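Side-chain contacts in RNase III inhibitor (Mycobacterium tuberculosis, PDB 5M3I), which is a macro domain protein, with a compact alpha/beta fold in which helices pack on a mixed central sheet: residues S16-L19 and L20-D23; K39-A42 and L43-R47; E51-T54 and A55-A59; K58-R62 and G63-I67. All coordinates share one frame; numbering follows the deposited sequence. Where two conformers were deposited one is given.

In the fold
The four contacts follow one another along the chain and illustrate how local turns and helices are assembled into a macro domain. Interactions 1 and 2 touch, with Leu20 CD1 lying 3.8 Å from Phe45 CE2, so the turn at 18-22 rests against helix 40-48. Interaction 2 in turn meets interaction 3 where Lys46 CG comes to 3.7 Å from Phe53 CG, joining helix 40-48 to helix 50-61. Interactions 3 and 4 share Lys58 and Ala59, and their centres are about 9 Å apart, interaction 4 lying where that helix ends. The ends of the series do not touch: interactions 1 and 4 lie on opposite sides of the chain's centre, about 17 Å apart at their nearest atoms.

Interaction 1: S16-L19 and L20-D23; sequences SGDL and LRAD
Asp18 folds its carboxylate forward onto the backbone of Leu20, and the two residues close an Asx turn. The amide of Leu20 donates to Asp18 OD1 at 3.1 Å, reaching the oxygen from well above the carboxylate plane. Asp18 sets this up through its first torsion (chi1 -179°), which carries CG to the far side from its own nitrogen and next to its carbonyl carbon. Arg21 N donates to Asp18 O at 2.9 Å, so Asp18 grips the following residues with both its side chain and its carbonyl. A further bond, from Ala22 N to Leu19 O at 3.0 Å, tightens the chain into a short 3-10-like coil.

On the solvent side the contact is looser. Arg21 lays CG 3.9 Å from Asp18 OD2, but then bends at chi3 and leads its guanidinium away. Asp18 OD2 and Arg21 NE remain 5.1 Å apart, a distance at which their opposite charges may attract without forming a bridge.

The packed, inner side belongs to the leucines and Ala22, whose CB sits close against the backbone, 3.2 Å from Leu19 O. Leu19 and Leu20 both pack on Ile41 and Phe45 of helix 40-48, while Leu19 and Ala22 also lean on Ala122 of strand 120-123 and on Tyr157, joining the turn to helix and sheet alike.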
ATOM      1  N   SER A  16     -13.912  -5.068   4.424  1.00 63.18           N
ATOM      2  CA  SER A  16     -14.915  -4.196   3.880  1.00 69.66           C
ATOM      3  C   SER A  16     -15.015  -2.914   4.646  1.00 69.41           C
ATOM      4  O   SER A  16     -14.639  -2.825   5.802  1.00 72.06           O
ATOM      5  CB  SER A  16     -16.261  -4.894   3.877  1.00 73.76           C
ATOM      6  OG  SER A  16     -16.622  -5.175   5.211  1.00 75.66           O
ATOM      7  N   GLY A  17     -15.609  -1.935   3.984  1.00 76.31           N
ATOM      8  CA  GLY A  17     -15.709  -0.597   4.518  1.00 77.90           C
ATOM      9  C   GLY A  17     -14.433   0.139   4.198  1.00 73.51           C
ATOM     10  O   GLY A  17     -13.785  -0.128   3.186  1.00 74.62           O
ATOM     11  N   ASP A  18     -14.076   1.044   5.089  1.00 70.69           N
ATOM     12  CA  ASP A  18     -13.042   2.018   4.859  1.00 71.21           C
ATOM     13  C   ASP A  18     -11.706   1.428   5.328  1.00 64.90           C
ATOM     14  O   ASP A  18     -11.489   1.242   6.521  1.00 58.50           O
ATOM     15  CB  ASP A  18     -13.381   3.301   5.640  1.00 75.55           C
ATOM     16  CG  ASP A  18     -12.354   4.426   5.436  1.00 80.89           C
ATOM     17  OD1 ASP A  18     -11.428   4.308   4.556  1.00 72.87           O
ATOM     18  OD2 ASP A  18     -12.512   5.454   6.152  1.00 84.13           O
ATOM     19  N   LEU A  19     -10.807   1.210   4.374  1.00 62.05           N
ATOM     20  CA  LEU A  19      -9.462   0.758   4.675  1.00 59.57           C
ATOM     21  C   LEU A  19      -8.761   1.559   5.775  1.00 58.71           C
ATOM     22  O   LEU A  19      -8.051   0.975   6.586  1.00 55.89           O
ATOM     23  CB  LEU A  19      -8.594   0.730   3.420  1.00 56.51           C
ATOM     24  CG  LEU A  19      -7.206   0.129   3.668  1.00 57.73           C
ATOM     25  CD1 LEU A  19      -6.728  -0.728   2.512  1.00 60.38           C
ATOM     26  CD2 LEU A  19      -6.170   1.213   3.926  1.00 60.05           C
ATOM     27  N   LEU A  20      -8.916   2.874   5.784  1.00 60.39           N
ATOM     28  CA  LEU A  20      -8.255   3.702   6.796  1.00 62.63           C
ATOM     29  C   LEU A  20      -8.722   3.437   8.233  1.00 65.04           C
ATOM     30  O   LEU A  20      -8.025   3.802   9.185  1.00 62.53           O
ATOM     31  CB  LEU A  20      -8.390   5.181   6.483  1.00 63.78           C
ATOM     32  CG  LEU A  20      -7.350   5.690   5.474  1.00 64.78           C
ATOM     33  CD1 LEU A  20      -7.669   5.166   4.098  1.00 65.64           C
ATOM     34  CD2 LEU A  20      -7.339   7.195   5.433  1.00 66.41           C
ATOM     35  N   ARG A  21      -9.855   2.764   8.401  1.00 65.74           N
ATOM     36  CA  ARG A  21     -10.313   2.382   9.740  1.00 68.01           C
ATOM     37  C   ARG A  21      -9.960   0.961  10.095  1.00 63.89           C
ATOM     38  O   ARG A  21     -10.455   0.420  11.077  1.00 62.76           O
ATOM     39  CB  ARG A  21     -11.819   2.644   9.854  1.00 75.98           C
ATOM     40  CG  ARG A  21     -12.107   4.147   9.814  1.00 86.77           C
ATOM     41  CD  ARG A  21     -13.543   4.516  10.145  1.00 98.14           C
ATOM     42  NE  ARG A  21     -13.567   5.567  11.171  1.00109.33           N
ATOM     43  CZ  ARG A  21     -13.661   5.374  12.498  1.00117.54           C
ATOM     44  NH1 ARG A  21     -13.770   4.145  13.037  1.00116.80           N
ATOM     45  NH2 ARG A  21     -13.658   6.433  13.307  1.00120.80           N
ATOM     46  N   ALA A  22      -9.126   0.325   9.291  1.00 61.53           N
ATOM     47  CA  ALA A  22      -8.715  -1.037   9.585  1.00 61.32           C
ATOM     48  C   ALA A  22      -7.971  -1.065  10.912  1.00 62.65           C
ATOM     49  O   ALA A  22      -7.215  -0.146  11.243  1.00 56.76           O
ATOM     50  CB  ALA A  22      -7.853  -1.587   8.478  1.00 58.89           C
ATOM     51  N   ASP A  23      -8.198  -2.131  11.660  1.00 65.30           N
ATOM     52  CA  ASP A  23      -7.557  -2.315  12.951  1.00 73.35           C
ATOM     53  C   ASP A  23      -6.294  -3.156  12.749  1.00 69.59           C
ATOM     54  O   ASP A  23      -6.210  -4.299  13.210  1.00 71.21           O
ATOM     55  CB  ASP A  23      -8.542  -3.001  13.922  1.00 80.71           C
ATOM     56  CG  ASP A  23      -7.978  -3.152  15.330  1.00 89.38           C
ATOM     57  OD1 ASP A  23      -7.238  -2.245  15.798  1.00 97.74           O
ATOM     58  OD2 ASP A  23      -8.268  -4.190  15.960  1.00 95.26           O
TER

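Interaction 2: K39-A42 and L43-R47; sequences KGIA and LQFKR
Phe45 meets Ile41 at the edge of its ring: the carbonyl carbon and oxygen of Ile41 lie near the ring plane, with Ile41 O 3.3 Å from Phe45 CD2. This is an i to i+4 pair on an alpha helix of the macro domain, helix 40-48, and the two side chains run alongside each other in the same direction. Ile41 CG1 comes to 3.8 Å from Phe45 CE2, brought there by a first torsion (chi1 -161°) that places this branch roughly trans to the backbone nitrogen. The Phe45 side chain also touches Leu27 and Asn29 of strand 26-31, where Ala42 packs too. Lys46, one residue on, leads away from this side toward helix 50-61.

The backbone underneath becomes more regular along the segment. Phe45 N to Ile41 O and Lys46 N to Ala42 O are both 2.9 Å, with the donor nearly in line with the C=O bond, whereas Gln44 N to Gly40 O is a weak bond. At the start of the helix, the amide of Leu43 is shared: it donates to Lys39 O at 3.3 Å from above that carbonyl plane, and weakly to Gly40 O at 3.1 Å.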
ATOM      1  N   LYS A  39      -6.356  11.990  -5.795  1.00 76.06           N
ATOM      2  CA  LYS A  39      -7.677  11.354  -5.774  1.00 82.25           C
ATOM      3  C   LYS A  39      -7.607   9.967  -5.141  1.00 74.15           C
ATOM      4  O   LYS A  39      -6.539   9.471  -4.826  1.00 74.20           O
ATOM      5  CB  LYS A  39      -8.269  11.300  -7.197  1.00 88.91           C
ATOM      6  CG  LYS A  39      -7.487  10.401  -8.140  1.00 94.67           C
ATOM      7  CD  LYS A  39      -8.113  10.288  -9.521  1.00102.63           C
ATOM      8  CE  LYS A  39      -7.178   9.485 -10.433  1.00106.12           C
ATOM      9  NZ  LYS A  39      -7.801   9.108 -11.734  1.00109.97           N
ATOM     10  N   GLY A  40      -8.774   9.357  -4.989  1.00 72.82           N
ATOM     11  CA  GLY A  40      -8.905   7.995  -4.546  1.00 71.79           C
ATOM     12  C   GLY A  40      -8.366   7.833  -3.141  1.00 69.97           C
ATOM     13  O   GLY A  40      -8.402   8.762  -2.324  1.00 70.03           O
ATOM     14  N   ILE A  41      -7.890   6.646  -2.857  1.00 65.96           N
ATOM     15  CA  ILE A  41      -7.515   6.306  -1.482  1.00 65.87           C
ATOM     16  C   ILE A  41      -6.295   7.121  -1.034  1.00 58.75           C
ATOM     17  O   ILE A  41      -6.212   7.536   0.090  1.00 57.87           O
ATOM     18  CB  ILE A  41      -7.346   4.781  -1.312  1.00 67.02           C
ATOM     19  CG1 ILE A  41      -7.429   4.417   0.164  1.00 71.47           C
ATOM     20  CG2 ILE A  41      -6.044   4.295  -1.939  1.00 68.92           C
ATOM     21  CD1 ILE A  41      -7.685   2.937   0.401  1.00 74.72           C
ATOM     22  N   ALA A  42      -5.411   7.434  -1.960  1.00 58.31           N
ATOM     23  CA  ALA A  42      -4.253   8.302  -1.674  1.00 59.63           C
ATOM     24  C   ALA A  42      -4.661   9.679  -1.155  1.00 60.32           C
ATOM     25  O   ALA A  42      -4.070  10.187  -0.197  1.00 59.64           O
ATOM     26  CB  ALA A  42      -3.355   8.434  -2.886  1.00 57.30           C
ATOM     27  N   LEU A  43      -5.715  10.256  -1.730  1.00 64.82           N
ATOM     28  CA  LEU A  43      -6.233  11.523  -1.202  1.00 63.85           C
ATOM     29  C   LEU A  43      -6.634  11.362   0.255  1.00 66.60           C
ATOM     30  O   LEU A  43      -6.326  12.223   1.079  1.00 66.74           O
ATOM     31  CB  LEU A  43      -7.411  12.045  -2.019  1.00 65.96           C
ATOM     32  CG  LEU A  43      -8.029  13.388  -1.571  1.00 69.64           C
ATOM     33  CD1 LEU A  43      -7.000  14.525  -1.548  1.00 69.64           C
ATOM     34  CD2 LEU A  43      -9.189  13.743  -2.501  1.00 71.48           C
ATOM     35  N   GLN A  44      -7.340  10.274   0.579  1.00 65.66           N
ATOM     36  CA  GLN A  44      -7.778  10.049   1.960  0.50 65.47           C
ATOM     37  C   GLN A  44      -6.568   9.909   2.878  1.00 63.29           C
ATOM     38  O   GLN A  44      -6.553  10.443   3.967  1.00 65.28           O
ATOM     39  CB  GLN A  44      -8.697   8.830   2.047  0.50 65.05           C
ATOM     40  CG  GLN A  44     -10.029   9.078   1.315  0.50 67.87           C
ATOM     41  CD  GLN A  44     -10.788  10.306   1.843  0.50 70.85           C
ATOM     42  OE1 GLN A  44     -11.375  10.258   2.916  0.50 73.73           O
ATOM     43  NE2 GLN A  44     -10.772  11.405   1.099  0.50 71.22           N
ATOM     44  N   PHE A  45      -5.526   9.213   2.416  1.00 60.75           N
ATOM     45  CA  PHE A  45      -4.280   9.110   3.206  1.00 60.60           C
ATOM     46  C   PHE A  45      -3.602  10.471   3.428  1.00 61.46           C
ATOM     47  O   PHE A  45      -3.110  10.751   4.525  1.00 63.18           O
ATOM     48  CB  PHE A  45      -3.279   8.152   2.576  1.00 54.94           C
ATOM     49  CG  PHE A  45      -3.484   6.702   2.946  1.00 54.80           C
ATOM     50  CD1 PHE A  45      -2.878   6.163   4.092  1.00 51.16           C
ATOM     51  CD2 PHE A  45      -4.207   5.826   2.102  1.00 53.37           C
ATOM     52  CE1 PHE A  45      -3.016   4.824   4.394  1.00 49.38           C
ATOM     53  CE2 PHE A  45      -4.346   4.475   2.427  1.00 49.19           C
ATOM     54  CZ  PHE A  45      -3.750   3.979   3.573  1.00 48.49           C
ATOM     55  N   LYS A  46      -3.598  11.320   2.414  1.00 62.95           N
ATOM     56  CA  LYS A  46      -3.043  12.668   2.558  1.00 68.07           C
ATOM     57  C   LYS A  46      -3.787  13.494   3.624  1.00 70.73           C
ATOM     58  O   LYS A  46      -3.181  14.205   4.420  1.00 75.52           O
ATOM     59  CB  LYS A  46      -3.046  13.375   1.203  1.00 71.50           C
ATOM     60  CG  LYS A  46      -2.486  14.787   1.184  1.00 73.18           C
ATOM     61  CD  LYS A  46      -2.657  15.413  -0.204  1.00 75.70           C
ATOM     62  CE  LYS A  46      -2.278  16.886  -0.204  1.00 81.13           C
ATOM     63  NZ  LYS A  46      -2.496  17.544  -1.531  1.00 84.28           N
ATOM     64  N   ARG A  47      -5.099  13.385   3.644  1.00 73.54           N
ATOM     65  CA  ARG A  47      -5.922  14.167   4.562  1.00 76.41           C
ATOM     66  C   ARG A  47      -5.751  13.691   6.009  1.00 75.20           C
ATOM     67  O   ARG A  47      -5.802  14.483   6.938  1.00 76.95           O
ATOM     68  CB  ARG A  47      -7.403  14.150   4.123  1.00 80.48           C
ATOM     69  CG  ARG A  47      -7.624  14.745   2.702  1.00 82.38           C
ATOM     70  CD  ARG A  47      -8.943  15.558   2.402  1.00 90.50           C
ATOM     71  NE  ARG A  47      -9.972  15.332   3.429  1.00 96.32           N
ATOM     72  CZ  ARG A  47     -10.276  16.143   4.454  1.00101.85           C
ATOM     73  NH1 ARG A  47      -9.620  17.284   4.686  1.00101.86           N
ATOM     74  NH2 ARG A  47     -11.256  15.778   5.286  1.00107.72           N
TER

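Interaction 3: E51-T54 and A55-A59; sequences EMFT and AYEKA
Four consecutive i to i+4 bonds carry the backbone from Glu51-Thr54 into Ala55-Lys58 as a regular alpha helix, among them Tyr56 N to Met52 O, straight at 180° and 2.9 Å long, and the short Glu57 N to Phe53 O at 2.7 Å. Phe53 meets both Tyr56 and Glu57. Its CG lies opposite the backbone nitrogen (chi1 173°), beside the carbonyl carbon, which sends the ring along the helix toward them. Glu57 CB stands over one face of this ring, 4.2 Å above the plane and displaced toward the rim. Beyond that carbon, the extended Glu57 chain brings OE1 to 3.7 Å from Phe53 CE2, with the carboxylate turned 51° from the ring plane.

Tyr56 approaches Phe53 differently. Its CD2 lies 3.9 Å from Phe53 CD1, and the two side chains cross at a slant, while the carbonyl oxygen of Phe53 sits in plane at the tyrosine's edge. Tyr56 packs on Met37 and on Phe71 of strand 71-74, and Met52 on Val73, which seats helix 50-61 against that edge strand. Thr54, on the exposed side, bonds through OG1 to Pro50 O.

Phe53 lies in a mixed electrostatic setting: Lys46 of the preceding helix makes a cation-pi contact with the ring, and the Glu57 carboxylate would probably offset part of that positive charge. The hydroxyl of the buried tyrosine is held by the Asn32 carbonyl, with a weak Gly35 N bond beside it.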
ATOM      1  N   GLU A  51       1.744  14.850   7.542  1.00 80.07           N
ATOM      2  CA  GLU A  51       3.211  14.780   7.729  1.00 82.33           C
ATOM      3  C   GLU A  51       3.803  13.703   6.869  1.00 73.97           C
ATOM      4  O   GLU A  51       4.844  13.906   6.241  1.00 71.76           O
ATOM      5  CB  GLU A  51       3.569  14.559   9.211  1.00 87.23           C
ATOM      6  CG  GLU A  51       3.138  15.742  10.073  1.00 95.67           C
ATOM      7  CD  GLU A  51       3.746  15.744  11.464  1.00103.43           C
ATOM      8  OE1 GLU A  51       3.254  14.989  12.332  1.00108.29           O
ATOM      9  OE2 GLU A  51       4.695  16.529  11.695  1.00107.31           O
ATOM     10  N   MET A  52       3.107  12.570   6.823  1.00 69.16           N
ATOM     11  CA  MET A  52       3.424  11.484   5.897  1.00 67.01           C
ATOM     12  C   MET A  52       3.477  12.016   4.475  1.00 67.29           C
ATOM     13  O   MET A  52       4.473  11.792   3.764  1.00 68.34           O
ATOM     14  CB  MET A  52       2.394  10.368   6.008  1.00 65.71           C
ATOM     15  CG  MET A  52       2.629   9.177   5.095  1.00 64.65           C
ATOM     16  SD  MET A  52       2.034   9.353   3.410  1.00 65.70           S
ATOM     17  CE  MET A  52       0.267   9.184   3.676  1.00 67.35           C
ATOM     18  N   PHE A  53       2.457  12.766   4.051  1.00 65.57           N
ATOM     19  CA  PHE A  53       2.469  13.311   2.670  1.00 65.82           C
ATOM     20  C   PHE A  53       3.655  14.209   2.398  1.00 66.61           C
ATOM     21  O   PHE A  53       4.255  14.155   1.308  1.00 64.87           O
ATOM     22  CB  PHE A  53       1.172  14.065   2.324  1.00 67.23           C
ATOM     23  CG  PHE A  53       1.227  14.775   1.005  1.00 68.40           C
ATOM     24  CD1 PHE A  53       1.056  14.079  -0.177  1.00 67.10           C
ATOM     25  CD2 PHE A  53       1.483  16.150   0.939  1.00 74.00           C
ATOM     26  CE1 PHE A  53       1.115  14.723  -1.401  1.00 69.71           C
ATOM     27  CE2 PHE A  53       1.545  16.811  -0.291  1.00 76.09           C
ATOM     28  CZ  PHE A  53       1.356  16.091  -1.470  1.00 72.82           C
ATOM     29  N   THR A  54       3.942  15.091   3.354  1.00 70.27           N
ATOM     30  CA  THR A  54       5.048  16.037   3.229  1.00 72.60           C
ATOM     31  C   THR A  54       6.331  15.258   3.045  1.00 72.41           C
ATOM     32  O   THR A  54       7.164  15.657   2.236  1.00 74.55           O
ATOM     33  CB  THR A  54       5.185  16.942   4.474  1.00 77.83           C
ATOM     34  OG1 THR A  54       3.942  17.616   4.722  1.00 79.83           O
ATOM     35  CG2 THR A  54       6.302  17.984   4.298  1.00 79.55           C
ATOM     36  N   ALA A  55       6.493  14.156   3.783  1.00 68.96           N
ATOM     37  CA  ALA A  55       7.706  13.341   3.651  1.00 68.60           C
ATOM     38  C   ALA A  55       7.777  12.665   2.280  1.00 67.32           C
ATOM     39  O   ALA A  55       8.803  12.747   1.598  1.00 70.59           O
ATOM     40  CB  ALA A  55       7.785  12.321   4.763  1.00 67.78           C
ATOM     41  N   TYR A  56       6.665  12.041   1.875  1.00 66.82           N
ATOM     42  CA  TYR A  56       6.473  11.457   0.516  1.00 63.34           C
ATOM     43  C   TYR A  56       6.743  12.436  -0.625  1.00 65.52           C
ATOM     44  O   TYR A  56       7.383  12.091  -1.613  1.00 65.47           O
ATOM     45  CB  TYR A  56       5.038  10.915   0.390  1.00 62.69           C
ATOM     46  CG  TYR A  56       4.551  10.725  -1.012  1.00 62.71           C
ATOM     47  CD1 TYR A  56       4.868   9.587  -1.733  1.00 60.14           C
ATOM     48  CD2 TYR A  56       3.777  11.699  -1.641  1.00 65.19           C
ATOM     49  CE1 TYR A  56       4.432   9.410  -3.040  1.00 60.75           C
ATOM     50  CE2 TYR A  56       3.342  11.524  -2.943  1.00 63.43           C
ATOM     51  CZ  TYR A  56       3.686  10.394  -3.639  1.00 61.73           C
ATOM     52  OH  TYR A  56       3.251  10.215  -4.939  1.00 65.00           O
ATOM     53  N   GLU A  57       6.246  13.655  -0.491  1.00 69.65           N
ATOM     54  CA  GLU A  57       6.452  14.686  -1.507  1.00 71.98           C
ATOM     55  C   GLU A  57       7.912  15.054  -1.607  1.00 73.63           C
ATOM     56  O   GLU A  57       8.434  15.196  -2.712  1.00 76.10           O
ATOM     57  CB  GLU A  57       5.603  15.929  -1.207  1.00 74.71           C
ATOM     58  CG  GLU A  57       5.725  17.049  -2.219  1.00 80.81           C
ATOM     59  CD  GLU A  57       4.820  18.229  -1.902  1.00 88.94           C
ATOM     60  OE1 GLU A  57       4.785  18.651  -0.705  1.00 96.04           O
ATOM     61  OE2 GLU A  57       4.136  18.726  -2.839  1.00 89.00           O
ATOM     62  N   LYS A  58       8.590  15.206  -0.472  1.00 76.27           N
ATOM     63  CA  LYS A  58      10.038  15.489  -0.508  1.00 78.67           C
ATOM     64  C   LYS A  58      10.805  14.374  -1.198  1.00 72.46           C
ATOM     65  O   LYS A  58      11.638  14.622  -2.060  1.00 70.80           O
ATOM     66  CB  LYS A  58      10.627  15.683   0.885  1.00 83.24           C
ATOM     67  CG  LYS A  58      10.327  17.031   1.508  1.00 90.78           C
ATOM     68  CD  LYS A  58      11.456  17.493   2.425  1.00 98.02           C
ATOM     69  CE  LYS A  58      11.776  16.481   3.527  1.00102.18           C
ATOM     70  NZ  LYS A  58      13.031  16.842   4.236  1.00106.81           N
ATOM     71  N   ALA A  59      10.501  13.138  -0.812  1.00 68.45           N
ATOM     72  CA  ALA A  59      11.144  11.977  -1.392  1.00 65.11           C
ATOM     73  C   ALA A  59      10.893  11.859  -2.891  1.00 63.36           C
ATOM     74  O   ALA A  59      11.781  11.421  -3.634  1.00 64.64           O
ATOM     75  CB  ALA A  59      10.704  10.721  -0.686  1.00 64.66           C
TER

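Interaction 4: K58-R62 and G63-I67; sequences KACKR and GEVTI
Gly63 ends helix 50-61 by bonding back to Cys60, its amide donating to Cys60 O at 3.0 Å from high above the carbonyl plane. Its positive phi of 74° reverses the chain, and the following amide completes a Schellman motif: Glu64 N donates to Ala59 O at 2.8 Å, straighter with respect to the carbonyl than the glycine bond. Two carbonyls of the last turn, those of Ala59 and Cys60, are thus met by the departing chain.

Glu64 then sends its side chain alongside that of Arg62, both pointing the same way. The carboxylate oxygen OE2 lies over one face of the guanidinium, toward its rim, 3.2 Å from Arg62 NE. Because it sits above the plane, no N-H is aimed at it, and the salt bridge is one of charge alone. The two flat groups are turned 36° from each other. Glu64 OE1 also reaches the helix itself, 3.6 Å from Ala59 CB.

Val65 swings to the buried side. With its first torsion at -175°, CG1 takes the position trans to the backbone nitrogen and CG2 is left beside that nitrogen, where it meets Cys60 SG at 3.6 Å and Ala59 CB at 3.8 Å.

Val65 and Ile67 pack on Pro88, which ties the close of helix 50-61 to strand 83-88, the neighbour of the antiparallel edge strand 71-74.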
ATOM      1  N   LYS A  58       8.590  15.206  -0.472  1.00 76.27           N
ATOM      2  CA  LYS A  58      10.038  15.489  -0.508  1.00 78.67           C
ATOM      3  C   LYS A  58      10.805  14.374  -1.198  1.00 72.46           C
ATOM      4  O   LYS A  58      11.638  14.622  -2.060  1.00 70.80           O
ATOM      5  CB  LYS A  58      10.627  15.683   0.885  1.00 83.24           C
ATOM      6  CG  LYS A  58      10.327  17.031   1.508  1.00 90.78           C
ATOM      7  CD  LYS A  58      11.456  17.493   2.425  1.00 98.02           C
ATOM      8  CE  LYS A  58      11.776  16.481   3.527  1.00102.18           C
ATOM      9  NZ  LYS A  58      13.031  16.842   4.236  1.00106.81           N
ATOM     10  N   ALA A  59      10.501  13.138  -0.812  1.00 68.45           N
ATOM     11  CA  ALA A  59      11.144  11.977  -1.392  1.00 65.11           C
ATOM     12  C   ALA A  59      10.893  11.859  -2.891  1.00 63.36           C
ATOM     13  O   ALA A  59      11.781  11.421  -3.634  1.00 64.64           O
ATOM     14  CB  ALA A  59      10.704  10.721  -0.686  1.00 64.66           C
ATOM     15  N   CYS A  60       9.698  12.227  -3.337  1.00 63.20           N
ATOM     16  CA  CYS A  60       9.400  12.176  -4.769  1.00 65.16           C
ATOM     17  C   CYS A  60      10.220  13.216  -5.547  1.00 70.67           C
ATOM     18  O   CYS A  60      10.735  12.896  -6.619  1.00 64.50           O
ATOM     19  CB  CYS A  60       7.915  12.356  -5.029  1.00 64.63           C
ATOM     20  SG  CYS A  60       6.896  10.904  -4.669  1.00 61.78           S
ATOM     21  N   LYS A  61      10.344  14.434  -5.000  1.00 76.84           N
ATOM     22  CA  LYS A  61      11.120  15.515  -5.654  1.00 84.21           C
ATOM     23  C   LYS A  61      12.568  15.104  -5.782  1.00 84.16           C
ATOM     24  O   LYS A  61      13.207  15.416  -6.759  1.00 85.67           O
ATOM     25  CB  LYS A  61      11.099  16.842  -4.875  1.00 93.40           C
ATOM     26  CG  LYS A  61       9.730  17.444  -4.589  1.00 98.37           C
ATOM     27  CD  LYS A  61       9.290  18.453  -5.631  1.00105.78           C
ATOM     28  CE  LYS A  61       7.791  18.715  -5.522  1.00109.82           C
ATOM     29  NZ  LYS A  61       7.329  19.560  -6.657  1.00115.61           N
ATOM     30  N   ARG A  62      13.071  14.371  -4.806  1.00 84.52           N
ATOM     31  CA  ARG A  62      14.439  13.909  -4.865  1.00 83.91           C
ATOM     32  C   ARG A  62      14.650  12.604  -5.633  1.00 78.87           C
ATOM     33  O   ARG A  62      15.756  12.091  -5.623  1.00 79.08           O
ATOM     34  CB  ARG A  62      15.007  13.839  -3.440  1.00 91.06           C
ATOM     35  CG  ARG A  62      15.023  15.223  -2.786  1.00 95.71           C
ATOM     36  CD  ARG A  62      15.634  15.218  -1.400  1.00100.97           C
ATOM     37  NE  ARG A  62      14.840  14.385  -0.507  1.00105.07           N
ATOM     38  CZ  ARG A  62      15.041  14.257   0.805  1.00115.37           C
ATOM     39  NH1 ARG A  62      16.030  14.924   1.421  1.00116.65           N
ATOM     40  NH2 ARG A  62      14.224  13.455   1.513  1.00109.41           N
ATOM     41  N   GLY A  63      13.613  12.033  -6.248  1.00 74.90           N
ATOM     42  CA  GLY A  63      13.752  10.770  -6.986  1.00 71.87           C
ATOM     43  C   GLY A  63      13.913   9.489  -6.141  1.00 71.21           C
ATOM     44  O   GLY A  63      14.327   8.434  -6.657  1.00 70.67           O
ATOM     45  N   GLU A  64      13.515   9.538  -4.875  1.00 69.07           N
ATOM     46  CA  GLU A  64      13.696   8.405  -3.937  1.00 72.09           C
ATOM     47  C   GLU A  64      12.556   7.373  -3.997  1.00 65.93           C
ATOM     48  O   GLU A  64      12.724   6.230  -3.556  1.00 64.19           O
ATOM     49  CB  GLU A  64      13.827   8.911  -2.483  1.00 76.53           C
ATOM     50  CG  GLU A  64      15.119   9.656  -2.171  1.00 81.59           C
ATOM     51  CD  GLU A  64      15.069  10.475  -0.868  1.00 87.50           C
ATOM     52  OE1 GLU A  64      14.197  10.239   0.014  1.00 85.92           O
ATOM     53  OE2 GLU A  64      15.937  11.371  -0.724  1.00 92.44           O
ATOM     54  N   VAL A  65      11.403   7.778  -4.533  1.00 62.56           N
ATOM     55  CA  VAL A  65      10.248   6.885  -4.715  1.00 58.75           C
ATOM     56  C   VAL A  65      10.278   6.311  -6.132  1.00 58.03           C
ATOM     57  O   VAL A  65      10.203   7.058  -7.107  1.00 61.01           O
ATOM     58  CB  VAL A  65       8.930   7.636  -4.471  1.00 60.51           C
ATOM     59  CG1 VAL A  65       7.735   6.698  -4.537  1.00 61.09           C
ATOM     60  CG2 VAL A  65       8.953   8.323  -3.124  1.00 63.18           C
ATOM     61  N   THR A  66      10.308   4.980  -6.228  1.00 58.27           N
ATOM     62  CA  THR A  66      10.357   4.249  -7.459  1.00 57.11           C
ATOM     63  C   THR A  66       9.506   2.996  -7.414  1.00 55.64           C
ATOM     64  O   THR A  66       9.220   2.439  -6.346  1.00 53.27           O
ATOM     65  CB  THR A  66      11.810   3.767  -7.758  1.00 65.83           C
ATOM     66  OG1 THR A  66      12.367   3.140  -6.593  1.00 67.03           O
ATOM     67  CG2 THR A  66      12.703   4.953  -8.158  1.00 68.62           C
ATOM     68  N   ILE A  67       9.130   2.512  -8.597  1.00 56.24           N
ATOM     69  CA  ILE A  67       8.511   1.214  -8.748  1.00 58.17           C
ATOM     70  C   ILE A  67       9.404   0.156  -8.090  1.00 58.32           C
ATOM     71  O   ILE A  67      10.600   0.124  -8.334  1.00 65.38           O
ATOM     72  CB  ILE A  67       8.281   0.843 -10.244  1.00 60.36           C
ATOM     73  CG1 ILE A  67       7.348   1.857 -10.942  1.00 64.68           C
ATOM     74  CG2 ILE A  67       7.695  -0.575 -10.380  1.00 59.49           C
ATOM     75  CD1 ILE A  67       6.060   2.199 -10.203  1.00 64.69           C
TER